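PDB 5Z06: Exo beta-1,2-glucooligosaccharide sophorohydrolase (non-reducing end) from Parabacteroides distasonis ATCC 8503, which hydrolyses linear beta-1,2-glucan and beta-1,2-glucooligosaccharides of four or more units, releasing sophorose from the non-reducing end. Local coordinates for residues F10-S14 against T49-L54; M16-Y22 against L654-V659; V91-M97 against Y170-L174; I217-I222 against V234-P239. One frame throughout, in Å; residues are numbered along the deposited sequence.

Interaction 1 (F10-S14 against T49-L54). With CA (calcium ion), chain C.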
loop_
_atom_site.group_PDB
_atom_site.type_symbol
_atom_site.label_atom_id
_atom_site.label_comp_id
_atom_site.label_asym_id
_atom_site.label_seq_id
_atom_site.Cartn_x
_atom_site.Cartn_y
_atom_site.Cartn_z
ATOM N N PHE A 10 17.896 1.736 6.835
ATOM C CA PHE A 10 17.355 2.108 8.134
ATOM C C PHE A 10 16.713 3.488 8.093
ATOM O O PHE A 10 15.745 3.745 8.791
ATOM C CB PHE A 10 18.450 2.095 9.185
ATOM C CG PHE A 10 19.007 0.744 9.427
ATOM C CD1 PHE A 10 18.361 -0.132 10.277
ATOM C CD2 PHE A 10 20.171 0.329 8.784
ATOM C CE1 PHE A 10 18.864 -1.402 10.502
ATOM C CE2 PHE A 10 20.688 -0.942 9.014
ATOM C CZ PHE A 10 20.038 -1.805 9.875
ATOM N N PHE A 11 17.292 4.394 7.315
ATOM C CA PHE A 11 16.685 5.683 7.116
ATOM C C PHE A 11 17.153 6.311 5.829
ATOM O O PHE A 11 18.353 6.393 5.581
ATOM C CB PHE A 11 17.043 6.608 8.265
ATOM C CG PHE A 11 16.412 7.946 8.149
ATOM C CD1 PHE A 11 15.120 8.139 8.591
ATOM C CD2 PHE A 11 17.094 9.004 7.575
ATOM C CE1 PHE A 11 14.517 9.365 8.477
ATOM C CE2 PHE A 11 16.487 10.241 7.453
ATOM C CZ PHE A 11 15.199 10.425 7.905
ATOM N N GLU A 12 16.207 6.750 5.018
ATOM C CA GLU A 12 16.482 7.635 3.900
ATOM C C GLU A 12 15.816 8.987 4.129
ATOM O O GLU A 12 16.467 10.028 4.060
ATOM C CB GLU A 12 15.962 7.024 2.619
ATOM C CG GLU A 12 16.206 7.893 1.401
ATOM C CD GLU A 12 16.008 7.119 0.124
ATOM O OE1 GLU A 12 14.861 6.701 -0.147
ATOM O OE2 GLU A 12 17.012 6.913 -0.583
ATOM N N ASN A 13 14.514 8.953 4.370
ATOM C CA ASN A 13 13.693 10.150 4.582
ATOM C C ASN A 13 12.503 9.768 5.427
ATOM O O ASN A 13 11.996 8.662 5.322
ATOM C CB ASN A 13 13.192 10.713 3.238
ATOM C CG ASN A 13 14.230 11.566 2.532
ATOM O OD1 ASN A 13 14.864 12.411 3.152
ATOM N ND2 ASN A 13 14.398 11.364 1.231
ATOM N N SER A 14 12.072 10.679 6.276
ATOM C CA SER A 14 10.831 10.520 7.019
ATOM C C SER A 14 9.740 11.088 6.147
ATOM O O SER A 14 9.844 12.241 5.709
ATOM C CB SER A 14 10.890 11.273 8.330
ATOM O OG SER A 14 9.752 11.013 9.100
ATOM N N THR A 49 20.169 13.219 1.396
ATOM C CA THR A 49 19.030 12.997 0.488
ATOM C C THR A 49 17.929 13.931 0.938
ATOM O O THR A 49 17.425 13.785 2.052
ATOM C CB THR A 49 18.464 11.590 0.474
ATOM O OG1 THR A 49 18.276 11.142 1.810
ATOM C CG2 THR A 49 19.369 10.676 -0.287
ATOM N N PRO A 50 17.577 14.902 0.083
ATOM C CA PRO A 50 16.600 15.866 0.458
ATOM C C PRO A 50 15.266 15.274 0.830
ATOM O O PRO A 50 14.899 14.126 0.473
ATOM C CB PRO A 50 16.437 16.718 -0.795
ATOM C CG PRO A 50 16.865 15.833 -1.890
ATOM C CD PRO A 50 18.033 15.137 -1.296
ATOM N N GLY A 51 14.539 16.187 1.454
ATOM C CA GLY A 51 13.531 15.911 2.380
ATOM C C GLY A 51 14.254 16.271 3.668
ATOM O O GLY A 51 14.374 17.430 4.043
ATOM N N ASN A 52 14.771 15.251 4.335
ATOM C CA ASN A 52 15.087 15.398 5.721
ATOM C C ASN A 52 16.126 14.416 6.194
ATOM O O ASN A 52 16.547 13.497 5.475
ATOM C CB ASN A 52 13.795 15.331 6.548
ATOM C CG ASN A 52 12.996 14.074 6.287
ATOM O OD1 ASN A 52 13.525 12.974 6.363
ATOM N ND2 ASN A 52 11.720 14.232 5.986
ATOM N N SER A 53 16.543 14.640 7.422
ATOM C CA SER A 53 17.470 13.776 8.095
ATOM C C SER A 53 16.990 13.629 9.513
ATOM O O SER A 53 16.031 14.289 9.922
ATOM C CB SER A 53 18.855 14.403 8.066
ATOM O OG SER A 53 18.849 15.653 8.727
ATOM N N LEU A 54 17.664 12.764 10.253
ATOM C CA LEU A 54 17.371 12.559 11.640
ATOM C C LEU A 54 18.290 13.416 12.474
ATOM O O LEU A 54 19.503 13.494 12.217
ATOM C CB LEU A 54 17.535 11.092 12.011
ATOM C CG LEU A 54 16.532 10.156 11.344
ATOM C CD1 LEU A 54 16.879 8.726 11.684
ATOM C CD2 LEU A 54 15.136 10.451 11.843
HETATM CA CA CA C . 17.245 12.125 3.669
#

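Interaction 2 (M16-Y22 against L654-V659)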
loop_
_atom_site.group_PDB
_atom_site.type_symbol
_atom_site.label_atom_id
_atom_site.label_comp_id
_atom_site.label_asym_id
_atom_site.label_seq_id
_atom_site.Cartn_x
_atom_site.Cartn_y
_atom_site.Cartn_z
ATOM N N MET A 16 6.875 11.602 7.336
ATOM C CA MET A 16 6.253 12.551 8.256
ATOM C C MET A 16 7.263 13.587 8.735
ATOM O O MET A 16 8.439 13.298 8.866
ATOM C CB MET A 16 5.640 11.812 9.456
ATOM C CG MET A 16 4.518 10.861 9.096
ATOM S SD MET A 16 3.150 11.663 8.235
ATOM C CE MET A 16 1.903 11.774 9.508
ATOM N N LYS A 17 6.782 14.797 9.005
ATOM C CA LYS A 17 7.597 15.819 9.621
ATOM C C LYS A 17 7.682 15.557 11.093
ATOM O O LYS A 17 7.001 14.678 11.623
ATOM C CB LYS A 17 7.008 17.209 9.389
ATOM C CG LYS A 17 7.102 17.631 7.942
ATOM C CD LYS A 17 6.232 18.834 7.634
ATOM C CE LYS A 17 6.017 18.952 6.126
ATOM N NZ LYS A 17 4.907 19.899 5.824
ATOM N N GLY A 18 8.560 16.327 11.730
ATOM C CA GLY A 18 8.617 16.464 13.172
ATOM C C GLY A 18 9.472 15.419 13.833
ATOM O O GLY A 18 10.465 15.733 14.429
ATOM N N ASP A 19 9.054 14.171 13.724
ATOM C CA ASP A 19 9.733 13.063 14.346
ATOM C C ASP A 19 9.549 11.789 13.529
ATOM O O ASP A 19 8.684 11.717 12.671
ATOM C CB ASP A 19 9.191 12.860 15.761
ATOM C CG ASP A 19 7.680 12.634 15.797
ATOM O OD1 ASP A 19 7.184 11.541 15.461
ATOM O OD2 ASP A 19 6.968 13.557 16.197
ATOM N N TYR A 20 10.364 10.786 13.839
ATOM C CA TYR A 20 10.503 9.620 13.003
ATOM C C TYR A 20 10.006 8.388 13.742
ATOM O O TYR A 20 10.558 7.971 14.772
ATOM C CB TYR A 20 11.946 9.422 12.542
ATOM C CG TYR A 20 12.038 8.311 11.522
ATOM C CD1 TYR A 20 11.260 8.355 10.360
ATOM C CD2 TYR A 20 12.846 7.188 11.731
ATOM C CE1 TYR A 20 11.300 7.329 9.432
ATOM C CE2 TYR A 20 12.897 6.171 10.784
ATOM C CZ TYR A 20 12.106 6.253 9.639
ATOM O OH TYR A 20 12.084 5.275 8.683
ATOM N N PHE A 21 8.951 7.810 13.199
ATOM C CA PHE A 21 8.251 6.779 13.876
ATOM C C PHE A 21 9.195 5.646 14.198
ATOM O O PHE A 21 9.209 5.174 15.313
ATOM C CB PHE A 21 7.044 6.257 13.068
ATOM C CG PHE A 21 6.409 5.096 13.730
ATOM C CD1 PHE A 21 5.468 5.289 14.707
ATOM C CD2 PHE A 21 6.842 3.819 13.461
ATOM C CE1 PHE A 21 4.922 4.219 15.385
ATOM C CE2 PHE A 21 6.309 2.741 14.142
ATOM C CZ PHE A 21 5.340 2.940 15.099
ATOM N N TYR A 22 10.001 5.255 13.225
ATOM C CA TYR A 22 10.885 4.099 13.361
ATOM C C TYR A 22 12.215 4.483 13.984
ATOM O O TYR A 22 13.276 4.220 13.426
ATOM C CB TYR A 22 11.125 3.489 11.996
ATOM C CG TYR A 22 9.880 2.907 11.400
ATOM C CD1 TYR A 22 9.388 1.687 11.837
ATOM C CD2 TYR A 22 9.187 3.579 10.411
ATOM C CE1 TYR A 22 8.240 1.143 11.284
ATOM C CE2 TYR A 22 8.040 3.045 9.868
ATOM C CZ TYR A 22 7.588 1.829 10.290
ATOM O OH TYR A 22 6.460 1.343 9.713
ATOM N N LEU A 654 -1.973 9.823 12.529
ATOM C CA LEU A 654 -1.522 11.104 13.077
ATOM C C LEU A 654 -1.202 10.986 14.564
ATOM O O LEU A 654 -0.383 11.740 15.071
ATOM C CB LEU A 654 -2.533 12.216 12.839
ATOM C CG LEU A 654 -2.717 12.558 11.357
ATOM C CD1 LEU A 654 -3.851 13.556 11.211
ATOM C CD2 LEU A 654 -1.426 13.096 10.755
ATOM N N THR A 655 -1.789 10.013 15.241
ATOM C CA THR A 655 -1.602 9.896 16.684
ATOM C C THR A 655 -0.181 9.520 17.013
ATOM O O THR A 655 0.398 10.092 17.922
ATOM C CB THR A 655 -2.627 8.927 17.290
ATOM O OG1 THR A 655 -3.930 9.415 16.973
ATOM C CG2 THR A 655 -2.487 8.823 18.823
ATOM N N VAL A 656 0.384 8.588 16.247
ATOM C CA VAL A 656 1.765 8.178 16.427
ATOM C C VAL A 656 2.716 8.768 15.385
ATOM O O VAL A 656 3.913 8.440 15.376
ATOM C CB VAL A 656 1.890 6.632 16.447
ATOM C CG1 VAL A 656 0.925 6.039 17.449
ATOM C CG2 VAL A 656 1.664 6.019 15.082
ATOM N N ASN A 657 2.187 9.615 14.503
ATOM C CA ASN A 657 2.973 10.309 13.474
ATOM C C ASN A 657 3.664 9.331 12.505
ATOM O O ASN A 657 4.888 9.297 12.352
ATOM C CB ASN A 657 3.987 11.284 14.071
ATOM C CG ASN A 657 4.467 12.272 13.040
ATOM O OD1 ASN A 657 3.679 12.721 12.248
ATOM N ND2 ASN A 657 5.756 12.548 12.998
ATOM N N TRP A 658 2.812 8.548 11.854
ATOM C CA TRP A 658 3.198 7.498 10.938
ATOM C C TRP A 658 2.382 7.626 9.642
ATOM O O TRP A 658 1.208 7.960 9.655
ATOM C CB TRP A 658 2.935 6.149 11.598
ATOM C CG TRP A 658 3.235 4.989 10.731
ATOM C CD1 TRP A 658 4.424 4.345 10.594
ATOM C CD2 TRP A 658 2.323 4.341 9.853
ATOM N NE1 TRP A 658 4.308 3.318 9.691
ATOM C CE2 TRP A 658 3.024 3.290 9.226
ATOM C CE3 TRP A 658 0.978 4.539 9.545
ATOM C CZ2 TRP A 658 2.428 2.446 8.312
ATOM C CZ3 TRP A 658 0.388 3.709 8.641
ATOM C CH2 TRP A 658 1.113 2.668 8.032
ATOM N N VAL A 659 3.027 7.353 8.529
ATOM C CA VAL A 659 2.342 7.130 7.269
ATOM C C VAL A 659 2.970 5.924 6.599
ATOM O O VAL A 659 4.149 5.644 6.742
ATOM C CB VAL A 659 2.355 8.388 6.369
ATOM C CG1 VAL A 659 3.770 8.760 5.962
ATOM C CG2 VAL A 659 1.475 8.184 5.129
HETATM O O HOH W 1 7.486 9.430 11.676
HETATM O O HOH W 2 6.672 9.021 15.321
#

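Interaction 3 (V91-M97 against Y170-L174)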
loop_
_atom_site.group_PDB
_atom_site.type_symbol
_atom_site.label_atom_id
_atom_site.label_comp_id
_atom_site.label_asym_id
_atom_site.label_seq_id
_atom_site.Cartn_x
_atom_site.Cartn_y
_atom_site.Cartn_z
ATOM N N VAL A 91 26.703 11.717 7.854
ATOM C CA VAL A 91 26.789 12.287 9.195
ATOM C C VAL A 91 27.207 13.736 9.047
ATOM O O VAL A 91 28.144 14.056 8.327
ATOM C CB VAL A 91 27.784 11.529 10.075
ATOM C CG1 VAL A 91 27.742 12.006 11.520
ATOM C CG2 VAL A 91 27.474 10.050 10.050
ATOM N N ARG A 92 26.482 14.617 9.715
ATOM C CA ARG A 92 26.774 16.028 9.671
ATOM C C ARG A 92 26.794 16.539 11.100
ATOM O O ARG A 92 25.907 16.230 11.893
ATOM C CB ARG A 92 25.721 16.749 8.860
ATOM C CG ARG A 92 25.922 18.246 8.731
ATOM C CD ARG A 92 24.616 18.891 8.343
ATOM N NE ARG A 92 24.718 20.328 8.154
ATOM C CZ ARG A 92 24.917 20.941 6.994
ATOM N NH1 ARG A 92 25.080 20.255 5.867
ATOM N NH2 ARG A 92 24.956 22.265 6.972
ATOM N N LEU A 93 27.825 17.308 11.420
ATOM C CA LEU A 93 27.980 17.859 12.748
ATOM C C LEU A 93 27.554 19.306 12.665
ATOM O O LEU A 93 27.952 20.028 11.753
ATOM C CB LEU A 93 29.417 17.738 13.191
ATOM C CG LEU A 93 29.830 16.381 13.737
ATOM C CD1 LEU A 93 29.516 15.213 12.810
ATOM C CD2 LEU A 93 31.319 16.462 13.996
ATOM N N ARG A 94 26.699 19.725 13.585
ATOM C CA ARG A 94 26.280 21.111 13.600
ATOM C C ARG A 94 27.444 22.020 14.003
ATOM O O ARG A 94 27.617 23.074 13.401
ATOM C CB ARG A 94 25.107 21.310 14.536
ATOM C CG ARG A 94 24.399 22.624 14.333
ATOM C CD ARG A 94 23.153 22.666 15.186
ATOM N NE ARG A 94 22.450 23.929 15.011
ATOM C CZ ARG A 94 22.684 25.041 15.706
ATOM N NH1 ARG A 94 23.627 25.099 16.660
ATOM N NH2 ARG A 94 21.966 26.124 15.434
ATOM N N GLU A 95 28.208 21.604 15.015
ATOM C CA GLU A 95 29.379 22.345 15.524
ATOM C C GLU A 95 30.619 21.471 15.486
ATOM O O GLU A 95 30.525 20.238 15.451
ATOM C CB GLU A 95 29.196 22.778 16.987
ATOM C CG GLU A 95 27.844 23.360 17.369
ATOM C CD GLU A 95 27.546 24.718 16.762
ATOM O OE1 GLU A 95 28.382 25.272 16.000
ATOM O OE2 GLU A 95 26.439 25.228 17.046
ATOM N N SER A 96 31.784 22.122 15.504
ATOM C CA SER A 96 33.038 21.439 15.793
ATOM C C SER A 96 32.925 20.835 17.155
ATOM O O SER A 96 32.267 21.380 18.035
ATOM C CB SER A 96 34.221 22.392 15.772
ATOM O OG SER A 96 34.467 22.794 14.447
ATOM N N MET A 97 33.540 19.682 17.318
ATOM C CA MET A 97 33.450 18.959 18.570
ATOM C C MET A 97 34.591 17.996 18.676
ATOM O O MET A 97 35.153 17.564 17.678
ATOM C CB MET A 97 32.141 18.166 18.656
ATOM C CG MET A 97 31.938 17.156 17.528
ATOM S SD MET A 97 30.363 16.296 17.570
ATOM C CE MET A 97 30.486 15.387 19.103
ATOM N N TYR A 170 25.520 18.406 21.841
ATOM C CA TYR A 170 25.928 18.305 20.451
ATOM C C TYR A 170 24.693 17.979 19.659
ATOM O O TYR A 170 23.784 17.329 20.148
ATOM C CB TYR A 170 26.973 17.206 20.249
ATOM C CG TYR A 170 28.225 17.435 21.031
ATOM C CD1 TYR A 170 29.123 18.417 20.655
ATOM C CD2 TYR A 170 28.508 16.677 22.168
ATOM C CE1 TYR A 170 30.274 18.645 21.381
ATOM C CE2 TYR A 170 29.660 16.896 22.900
ATOM C CZ TYR A 170 30.537 17.881 22.503
ATOM O OH TYR A 170 31.686 18.104 23.214
ATOM N N THR A 171 24.672 18.462 18.436
ATOM C CA THR A 171 23.652 18.118 17.491
ATOM C C THR A 171 24.413 17.566 16.318
ATOM O O THR A 171 25.241 18.271 15.720
ATOM C CB THR A 171 22.851 19.334 17.043
ATOM O OG1 THR A 171 21.993 19.735 18.100
ATOM C CG2 THR A 171 22.002 19.012 15.826
ATOM N N ILE A 172 24.136 16.308 15.995
ATOM C CA ILE A 172 24.554 15.771 14.710
ATOM C C ILE A 172 23.304 15.345 13.940
ATOM O O ILE A 172 22.265 15.034 14.528
ATOM C CB ILE A 172 25.605 14.643 14.853
ATOM C CG1 ILE A 172 24.997 13.384 15.460
ATOM C CG2 ILE A 172 26.789 15.159 15.685
ATOM C CD1 ILE A 172 25.964 12.236 15.631
ATOM N N TYR A 173 23.419 15.358 12.625
ATOM C CA TYR A 173 22.383 14.883 11.771
ATOM C C TYR A 173 22.830 13.597 11.106
ATOM O O TYR A 173 23.976 13.469 10.695
ATOM C CB TYR A 173 22.042 15.930 10.741
ATOM C CG TYR A 173 21.701 17.243 11.363
ATOM C CD1 TYR A 173 20.407 17.517 11.783
ATOM C CD2 TYR A 173 22.676 18.218 11.556
ATOM C CE1 TYR A 173 20.087 18.740 12.355
ATOM C CE2 TYR A 173 22.360 19.440 12.127
ATOM C CZ TYR A 173 21.070 19.694 12.518
ATOM O OH TYR A 173 20.754 20.887 13.095
ATOM N N LEU A 174 21.905 12.647 11.029
ATOM C CA LEU A 174 22.142 11.350 10.420
ATOM C C LEU A 174 21.145 11.207 9.293
ATOM O O LEU A 174 19.947 11.433 9.475
ATOM C CB LEU A 174 21.941 10.240 11.427
ATOM C CG LEU A 174 22.654 10.456 12.760
ATOM C CD1 LEU A 174 22.265 9.315 13.684
ATOM C CD2 LEU A 174 24.166 10.520 12.589
HETATM O O HOH W 3 28.073 18.941 16.639
#

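Interaction 4 (I217-I222 against V234-P239)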
loop_
_atom_site.group_PDB
_atom_site.type_symbol
_atom_site.label_atom_id
_atom_site.label_comp_id
_atom_site.label_asym_id
_atom_site.label_seq_id
_atom_site.Cartn_x
_atom_site.Cartn_y
_atom_site.Cartn_z
ATOM N N ILE A 217 21.300 2.331 -10.971
ATOM C CA ILE A 217 21.465 3.601 -10.279
ATOM C C ILE A 217 20.890 3.545 -8.861
ATOM O O ILE A 217 20.052 2.683 -8.531
ATOM C CB ILE A 217 20.854 4.779 -11.067
ATOM C CG1 ILE A 217 19.339 4.651 -11.221
ATOM C CG2 ILE A 217 21.506 4.891 -12.440
ATOM C CD1 ILE A 217 18.653 5.988 -11.300
ATOM N N LYS A 218 21.338 4.483 -8.032
ATOM C CA LYS A 218 20.938 4.504 -6.625
ATOM C C LYS A 218 19.544 5.129 -6.497
ATOM O O LYS A 218 18.641 4.570 -5.888
ATOM C CB LYS A 218 21.964 5.277 -5.797
ATOM C CG LYS A 218 21.859 5.049 -4.300
ATOM C CD LYS A 218 22.752 6.018 -3.542
ATOM C CE LYS A 218 22.644 5.852 -2.039
ATOM N NZ LYS A 218 23.196 4.566 -1.574
ATOM N N TYR A 219 19.397 6.306 -7.075
ATOM C CA TYR A 219 18.147 7.024 -7.023
ATOM C C TYR A 219 18.168 8.128 -8.030
ATOM O O TYR A 219 19.205 8.430 -8.617
ATOM C CB TYR A 219 17.845 7.576 -5.620
ATOM C CG TYR A 219 18.976 8.237 -4.824
ATOM C CD1 TYR A 219 19.625 9.385 -5.277
ATOM C CD2 TYR A 219 19.310 7.764 -3.554
ATOM C CE1 TYR A 219 20.617 9.993 -4.520
ATOM C CE2 TYR A 219 20.293 8.367 -2.791
ATOM C CZ TYR A 219 20.938 9.481 -3.275
ATOM O OH TYR A 219 21.901 10.073 -2.503
ATOM N N TYR A 220 16.999 8.687 -8.259
ATOM C CA TYR A 220 16.870 9.916 -9.009
ATOM C C TYR A 220 16.840 11.045 -8.000
ATOM O O TYR A 220 16.213 10.910 -6.955
ATOM C CB TYR A 220 15.593 9.892 -9.827
ATOM C CG TYR A 220 15.621 8.836 -10.891
ATOM C CD1 TYR A 220 16.280 9.064 -12.100
ATOM C CD2 TYR A 220 15.004 7.603 -10.688
ATOM C CE1 TYR A 220 16.314 8.094 -13.088
ATOM C CE2 TYR A 220 15.029 6.622 -11.664
ATOM C CZ TYR A 220 15.678 6.867 -12.866
ATOM O OH TYR A 220 15.694 5.879 -13.825
ATOM N N ARG A 221 17.546 12.127 -8.286
ATOM C CA ARG A 221 17.466 13.317 -7.479
ATOM C C ARG A 221 16.593 14.266 -8.234
ATOM O O ARG A 221 16.837 14.502 -9.430
ATOM C CB ARG A 221 18.839 13.958 -7.288
ATOM C CG ARG A 221 19.384 13.850 -5.881
ATOM C CD ARG A 221 20.744 14.523 -5.750
ATOM N NE ARG A 221 21.561 13.823 -4.759
ATOM C CZ ARG A 221 22.890 13.685 -4.801
ATOM N NH1 ARG A 221 23.616 14.206 -5.798
ATOM N NH2 ARG A 221 23.505 13.007 -3.827
ATOM N N ILE A 222 15.619 14.852 -7.533
ATOM C CA ILE A 222 14.715 15.813 -8.150
ATOM C C ILE A 222 15.088 17.206 -7.657
ATOM O O ILE A 222 15.249 17.418 -6.452
ATOM C CB ILE A 222 13.223 15.518 -7.850
ATOM C CG1 ILE A 222 12.825 14.140 -8.401
ATOM C CG2 ILE A 222 12.320 16.603 -8.449
ATOM C CD1 ILE A 222 13.049 13.003 -7.437
ATOM N N VAL A 234 14.976 18.762 -4.002
ATOM C CA VAL A 234 13.791 18.631 -3.149
ATOM C C VAL A 234 13.432 17.212 -2.770
ATOM O O VAL A 234 12.723 17.018 -1.787
ATOM C CB VAL A 234 12.547 19.313 -3.727
ATOM C CG1 VAL A 234 12.722 20.821 -3.652
ATOM C CG2 VAL A 234 12.229 18.820 -5.137
ATOM N N ALA A 235 13.899 16.230 -3.528
ATOM C CA ALA A 235 13.532 14.848 -3.260
ATOM C C ALA A 235 14.447 13.895 -3.971
ATOM O O ALA A 235 15.150 14.269 -4.914
ATOM C CB ALA A 235 12.088 14.575 -3.700
ATOM N N VAL A 236 14.417 12.651 -3.509
ATOM C CA VAL A 236 15.029 11.558 -4.232
ATOM C C VAL A 236 13.966 10.514 -4.458
ATOM O O VAL A 236 13.053 10.341 -3.645
ATOM C CB VAL A 236 16.231 10.895 -3.527
ATOM C CG1 VAL A 236 17.394 11.859 -3.450
ATOM C CG2 VAL A 236 15.881 10.350 -2.140
ATOM N N ARG A 237 14.086 9.830 -5.583
ATOM C CA ARG A 237 13.217 8.737 -5.860
ATOM C C ARG A 237 14.056 7.563 -6.285
ATOM O O ARG A 237 14.874 7.650 -7.197
ATOM C CB ARG A 237 12.175 9.138 -6.911
ATOM C CG ARG A 237 11.061 10.006 -6.349
ATOM C CD ARG A 237 10.175 9.208 -5.405
ATOM N NE ARG A 237 9.087 9.984 -4.820
ATOM C CZ ARG A 237 9.153 10.701 -3.694
ATOM N NH1 ARG A 237 10.284 10.819 -2.994
ATOM N NH2 ARG A 237 8.077 11.347 -3.279
ATOM N N ARG A 238 13.828 6.457 -5.609
ATOM C CA ARG A 238 14.447 5.210 -5.939
ATOM C C ARG A 238 13.993 4.772 -7.338
ATOM O O ARG A 238 12.909 5.170 -7.779
ATOM C CB ARG A 238 14.042 4.172 -4.904
ATOM C CG ARG A 238 14.582 4.421 -3.514
ATOM C CD ARG A 238 16.039 4.044 -3.466
ATOM N NE ARG A 238 16.687 4.462 -2.234
ATOM C CZ ARG A 238 17.961 4.205 -1.925
ATOM N NH1 ARG A 238 18.727 3.496 -2.744
ATOM N NH2 ARG A 238 18.477 4.655 -0.772
ATOM N N PRO A 239 14.807 3.944 -8.033
ATOM C CA PRO A 239 14.549 3.530 -9.434
ATOM C C PRO A 239 13.201 2.832 -9.726
ATOM O O PRO A 239 12.731 2.880 -10.846
ATOM C CB PRO A 239 15.721 2.578 -9.749
ATOM C CG PRO A 239 16.717 2.786 -8.662
ATOM C CD PRO A 239 15.942 3.199 -7.455
#

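Interaction 1 (F10-S14 against T49-L54)
The principal interaction is metal coordination. The calcium ion takes E12 O at 2.3 Å and N13 OD1 at 2.5 Å from residues 10-14, and T49 O and OG1 at 2.3 Å each and N52 O at 2.4 Å from residues 49-54. D175 completes the site with two carboxylate oxygens, and T49 OG1 is also hydrogen-bonded to D176. Several ligand oxygens therefore crowd together, as in N13 OD1 to N52 O at 3.1 Å, with the cation and not a proton holding them there.

Hydrogen bonds brace this shell. N52 N donates to N13 OD1 (3.1 Å, 166°), so one amide oxygen serves both metal and backbone. The N52 side chain grips S14 twice: S14 N reaches N52 OD1 at 2.7 Å, and N52 ND2 reaches S14 O at 2.7 Å, both nearly linear. G51 has a positive phi of 104°, and a CB there would fall 2.9 Å from N13 OD1, a clash that glycine avoids.

Apolar packing flanks the polar part: L54 CG sits 3.5 Å from the F11 ring centroid, 9° off the normal, a CH-pi contact. Beyond the shell, E12 turns its carboxylate to R238.

Seven oxygens, mostly neutral carbonyl and side-chain groups with D175 supplying the carboxylate, form a hard-ligand site of the kind calcium prefers; the ion fastens two loops of the N-terminal beta region to strand 169-180.

Interaction 2 (M16-Y22 against L654-V659)
F21 lays a face of its ring over the edge of the W658 indole, an edge-to-face pair in which the F21 ring and the five-membered ring of W658 have centroids 5.0 Å apart and planes at 74°; the closest atoms are F21 CG and W658 CD1 at 3.8 Å. V656 CG2 adds an apolar contact at 3.7 Å from F21 CE1. Y22 joins the cluster through a polar link: W658 NE1 donates to Y22 OH (2.9 Å, 155°), and F593 packs edge-to-face on the indole.

N657 anchors the other half. Its ND2 donates to K17 O at 2.8 Å and to D19 OD1 at 3.0 Å, reading the loop's backbone and a side chain at once, while R37 forms a salt bridge with D19. With phi/psi of 61°/60°, N657 adopts a left-handed conformation within a G1 beta bulge, where N657 and W658 both face N653. A water bridges the backbones by donating to D19 O (2.8 Å) and N657 O (2.7 Å) and accepting from F21 N (2.7 Å).

M16 packs alongside: its CE lies 3.8 Å from L654 CD2 and its SD 3.7 Å from V659 CG1.

Residues 654-659 belong to the glycoamylase-like part of the enzyme, so the contact docks a loop of the N-terminal beta region onto it. Its chemistry implies a mixed interface, part apolar and part polar, in which water is retained as a bridging element.

Interaction 3 (V91-M97 against Y170-L174)
Three backbone hydrogen bonds hold the strands together. R92 and Y173 form an antiparallel hydrogen-bonded pair, with R92 N to Y173 O at 2.9 Å and Y173 N to R92 O at 2.7 Å, and R94 N continues the ladder to T171 O at 3.0 Å. A water extends it further, accepting from E95 N and donating to T171 O, each at 3.1 Å. The axes of 91-93 and 170-174 approach to 4.6 Å, their directions 155° apart.

Side chains divide between the faces. On one, V91 CG1 meets L174 CD2 at 4.0 Å and L93 CG meets I172 CG2 at 3.8 Å; on the other, R92 CD lies 3.8 Å from Y173 CD2. Past the strand end, M97 folds back over Y170, its CE 3.7 Å from the ring centroid and 14° off the normal, a CH-pi contact accompanied by an oblique Met-aromatic approach of SD at 4.5 Å.

Strand 169-180 also pairs with 53-59, and 86-93 with 132-138, so this contact is an interior step of the N-terminal antiparallel sheet: backbone bonds set the register, and apolar groups line the V91, L93 and I172 face.

Interaction 4 (I217-I222 against V234-P239)
This is a beta hairpin, strands 219-225 and 232-237, at one edge of a four-stranded antiparallel sheet; the order 232-237, 219-225, 254-262, 275-278 is consistent with the C'-C-F-G sheet of a fibronectin type III-like sandwich. The axes of 219-222 and 234-237 approach to 4.5 Å with directions 164° apart.

Y220 and R237 form a hydrogen-bonded pair, with Y220 N to R237 O at 2.6 Å and R237 N to Y220 O at 2.8 Å. Two residues on, I222 N reaches A235 O at 2.7 Å. I222 O then accepts from V234 N at 2.8 Å and weakly from A235 N at 3.4 Å, the geometry of a classic beta bulge in which V234 and A235 both face I222. Between these rungs R221 and V236 make the non-hydrogen-bonded pair, their CA atoms 4.4 Å apart.

Side chains reinforce the register. On the I222 side, I222 CD1 lies 3.8 Å from R237 CG and 4.2 Å from A235 CB, with Y244 of strand 243-247 packing nearby. At the open end, P239 CG approaches I217 O at 3.3 Å. The arginines tie the hairpin to its surroundings: R238 forms salt bridges with E12 and D7, R237 with E645, R221 with E268. K218 and Y219 both face V262 in a classic beta bulge with strand 254-262, and V236 CG1 stands over the Y219 ring, 4.0 Å from its centroid and 19° off the normal.

From the N terminus, residues 10-14 open interaction 1 and residues 16-22 open interaction 2 before interaction 1 closes at 49-54, so the two cross; Y20 packs against F11, S14 and L54 between them. Interaction 3 follows in series, closing 91-97 on 170-174 and sharing a sheet with interaction 1, where L54 N lies 2.8 Å from L174 O, a probable hydrogen bond. Interaction 4 then closes the short hairpin 217-239, tied back to interaction 1 by the salt bridge E12 OE2 to R238 NH2 (2.7 Å). Interactions 3 and 4 both lie within the long span that interaction 2 closes only at 654-659, joining the N-terminal beta region to the glycoamylase-like part.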